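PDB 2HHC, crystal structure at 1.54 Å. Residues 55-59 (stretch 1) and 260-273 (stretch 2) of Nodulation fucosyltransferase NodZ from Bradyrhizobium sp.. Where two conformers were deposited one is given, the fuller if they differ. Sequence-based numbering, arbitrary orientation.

Stretch 1 (55-59) PAFFE
Stretch 2 260-273: GIEGGASALIDMYL

Residues 260-273 lie within a longer, regular α-helix, with phi/psi near -64/-42 throughout and an unbroken ladder of i+4 to i backbone hydrogen bonds, from Gly264 N to Gly260 O (3.0 Å) through to Leu273 N to Ile269 O (2.9 Å). The other segment is short: Pro55 and Ala56 have helical torsions (-66/-11 and -72/-23), Phe57 (-120/-27) departs from them, and Phe58 (-123/156) and Glu59 (-73/153) are extended. In register, Ala56 CA lies 7.7 Å from Ile261 CA, and Phe57 CA 7.1 Å from Ala265 CA.

No hydrogen bond links the stretches; apolar packing, burying 302 Å² in all, joins them. Phe57 is the central knob, buried and covered most (92 Å²). Its CA-to-CB bond points toward the helix, and chi1 -60° (m) with chi2 -71° sets the large apolar ring in a hole formed by Ile261, Gly264, Ala265 and Leu268. Glycine suits position 264 because CE1 of Phe57 comes to 3.8 Å from Gly264 CA; an ideal CB there would lie only 2.6 Å from that CE1 atom. The ring edge meets the backbone at Ile261 O, 3.6 Å from Phe57 CE1, while this carbonyl also accepts the helical hydrogen bond from Ala265 N (2.8 Å).

Ile261 (m, m) starts sideways, but its end comes nearer: CD1 lies 3.7 Å from Phe57 CZ and 4.1 Å from Ala56 CB, the small alanine making a modest contact. Farther along, the CA-to-CB bond of buried Leu268 (m, t) points toward the partner; its branched end places CD1 3.7 Å from Phe57 CB and CD2 4.1 Å from Phe58 CZ. Phe58 (chi1 -68°, m; chi2 -84°), also buried, starts sideways, yet its ring reaches the helix. One turn beyond Leu268, Tyr272 (chi1 -83°, m; chi2 73°), its CA-to-CB bond toward the partner, brings its OH to the Phe58 ring edge, 3.7 Å from Phe58 CE1.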

# COMPACT_ATOMS: atom_id res chain seq x y z
N PRO A 55 4.50 -8.38 -11.45
CA PRO A 55 5.75 -9.14 -11.50
C PRO A 55 7.05 -8.35 -11.54
O PRO A 55 8.10 -8.91 -11.43
CB PRO A 55 5.60 -9.98 -12.78
CG PRO A 55 4.16 -9.92 -13.12
CD PRO A 55 3.64 -8.65 -12.62
N ALA A 56 6.95 -7.06 -11.76
CA ALA A 56 8.13 -6.23 -11.71
C ALA A 56 8.63 -6.04 -10.26
O ALA A 56 9.79 -5.76 -10.07
CB ALA A 56 7.87 -4.87 -12.40
N PHE A 57 7.73 -6.23 -9.29
CA PHE A 57 8.07 -6.01 -7.91
C PHE A 57 7.93 -7.23 -7.00
O PHE A 57 8.61 -7.31 -5.98
CB PHE A 57 7.20 -4.86 -7.37
CG PHE A 57 7.43 -3.56 -8.13
CD1 PHE A 57 8.60 -2.85 -8.02
CD2 PHE A 57 6.51 -3.13 -9.07
CE1 PHE A 57 8.82 -1.71 -8.79
CE2 PHE A 57 6.73 -1.99 -9.85
CZ PHE A 57 7.87 -1.27 -9.69
N PHE A 58 7.02 -8.13 -7.39
CA PHE A 58 6.71 -9.32 -6.57
C PHE A 58 6.95 -10.58 -7.39
O PHE A 58 6.85 -10.57 -8.60
CB PHE A 58 5.26 -9.27 -6.10
CG PHE A 58 5.00 -8.16 -5.12
CD1 PHE A 58 5.27 -8.33 -3.78
CD2 PHE A 58 4.61 -6.94 -5.54
CE1 PHE A 58 5.07 -7.29 -2.90
CE2 PHE A 58 4.41 -5.90 -4.64
CZ PHE A 58 4.64 -6.09 -3.33
N GLU A 59 7.19 -11.66 -6.68
CA GLU A 59 7.36 -12.98 -7.29
C GLU A 59 6.03 -13.54 -7.78
O GLU A 59 4.96 -13.14 -7.27
CB GLU A 59 8.03 -13.93 -6.28
CG GLU A 59 9.47 -13.48 -5.94
CD GLU A 59 10.20 -14.45 -5.10
OE1 GLU A 59 9.57 -15.30 -4.44
OE2 GLU A 59 11.46 -14.39 -5.12
N GLY A 260 11.58 4.64 -13.06
CA GLY A 260 10.24 4.36 -12.48
C GLY A 260 10.26 3.10 -11.60
O GLY A 260 9.69 3.04 -10.51
N ILE A 261 10.94 2.08 -12.12
CA ILE A 261 11.11 0.85 -11.36
C ILE A 261 11.92 1.10 -10.12
O ILE A 261 11.60 0.61 -9.03
CB ILE A 261 11.76 -0.26 -12.18
CG1 ILE A 261 10.90 -0.58 -13.38
CG2 ILE A 261 11.93 -1.52 -11.32
CD1 ILE A 261 9.58 -1.22 -13.02
N GLU A 262 12.97 1.91 -10.24
CA GLU A 262 13.74 2.25 -9.07
C GLU A 262 12.92 3.05 -8.04
O GLU A 262 13.06 2.87 -6.86
CB GLU A 262 15.06 2.96 -9.45
CG GLU A 262 15.92 3.37 -8.28
CD GLU A 262 16.16 2.24 -7.25
OE1 GLU A 262 16.33 1.06 -7.66
OE2 GLU A 262 16.19 2.55 -6.03
N GLY A 263 12.01 3.93 -8.50
CA GLY A 263 11.11 4.62 -7.61
C GLY A 263 10.20 3.63 -6.85
O GLY A 263 9.95 3.80 -5.68
N GLY A 264 9.72 2.64 -7.57
CA GLY A 264 8.86 1.61 -6.98
C GLY A 264 9.60 0.81 -5.96
O GLY A 264 9.11 0.54 -4.87
N ALA A 265 10.80 0.37 -6.32
CA ALA A 265 11.59 -0.40 -5.38
C ALA A 265 11.92 0.38 -4.14
O ALA A 265 11.82 -0.08 -3.01
CB ALA A 265 12.89 -0.88 -6.09
N SER A 266 12.26 1.66 -4.30
CA SER A 266 12.53 2.54 -3.18
C SER A 266 11.33 2.70 -2.23
O SER A 266 11.44 2.69 -1.01
CB SER A 266 12.95 3.90 -3.78
OG SER A 266 13.25 4.79 -2.74
N ALA A 267 10.16 2.84 -2.83
CA ALA A 267 8.93 2.91 -2.05
C ALA A 267 8.73 1.66 -1.21
O ALA A 267 8.43 1.71 -0.03
CB ALA A 267 7.76 3.17 -2.93
N LEU A 268 8.90 0.50 -1.85
CA LEU A 268 8.68 -0.77 -1.15
C LEU A 268 9.70 -0.99 -0.05
O LEU A 268 9.35 -1.48 1.04
CB LEU A 268 8.68 -1.93 -2.15
CG LEU A 268 7.45 -1.98 -3.07
CD1 LEU A 268 7.67 -2.86 -4.28
CD2 LEU A 268 6.17 -2.39 -2.30
N ILE A 269 10.96 -0.67 -0.33
CA ILE A 269 11.98 -0.78 0.69
C ILE A 269 11.60 0.02 1.95
O ILE A 269 11.68 -0.48 3.10
CB ILE A 269 13.37 -0.39 0.14
CG1 ILE A 269 13.83 -1.39 -0.92
CG2 ILE A 269 14.40 -0.28 1.28
CD1 ILE A 269 14.94 -0.86 -1.83
N ASP A 270 11.21 1.27 1.74
CA ASP A 270 10.79 2.12 2.87
C ASP A 270 9.56 1.55 3.58
O ASP A 270 9.49 1.48 4.81
CB ASP A 270 10.43 3.51 2.38
CG ASP A 270 11.65 4.43 2.16
OD1 ASP A 270 12.77 4.03 2.51
OD2 ASP A 270 11.42 5.56 1.60
N MET A 271 8.56 1.10 2.83
CA MET A 271 7.29 0.60 3.41
C MET A 271 7.55 -0.62 4.31
O MET A 271 7.00 -0.73 5.39
CB MET A 271 6.29 0.26 2.30
CG MET A 271 5.75 1.42 1.58
SD MET A 271 4.80 0.86 0.20
CE MET A 271 3.55 0.05 1.03
N TYR A 272 8.38 -1.54 3.81
CA TYR A 272 8.69 -2.74 4.55
C TYR A 272 9.62 -2.49 5.73
O TYR A 272 9.44 -3.07 6.80
CB TYR A 272 9.22 -3.79 3.55
CG TYR A 272 8.15 -4.55 2.81
CD1 TYR A 272 7.38 -3.99 1.81
CD2 TYR A 272 7.91 -5.91 3.08
CE1 TYR A 272 6.42 -4.67 1.16
CE2 TYR A 272 6.96 -6.59 2.40
CZ TYR A 272 6.21 -6.01 1.43
OH TYR A 272 5.23 -6.71 0.73
N LEU A 273 10.60 -1.60 5.60
CA LEU A 273 11.46 -1.28 6.72
C LEU A 273 10.70 -0.52 7.81
O LEU A 273 10.94 -0.72 8.98
CB LEU A 273 12.68 -0.53 6.26
CG LEU A 273 13.80 -1.35 5.60
CD1 LEU A 273 14.80 -0.42 5.06
CD2 LEU A 273 14.40 -2.35 6.60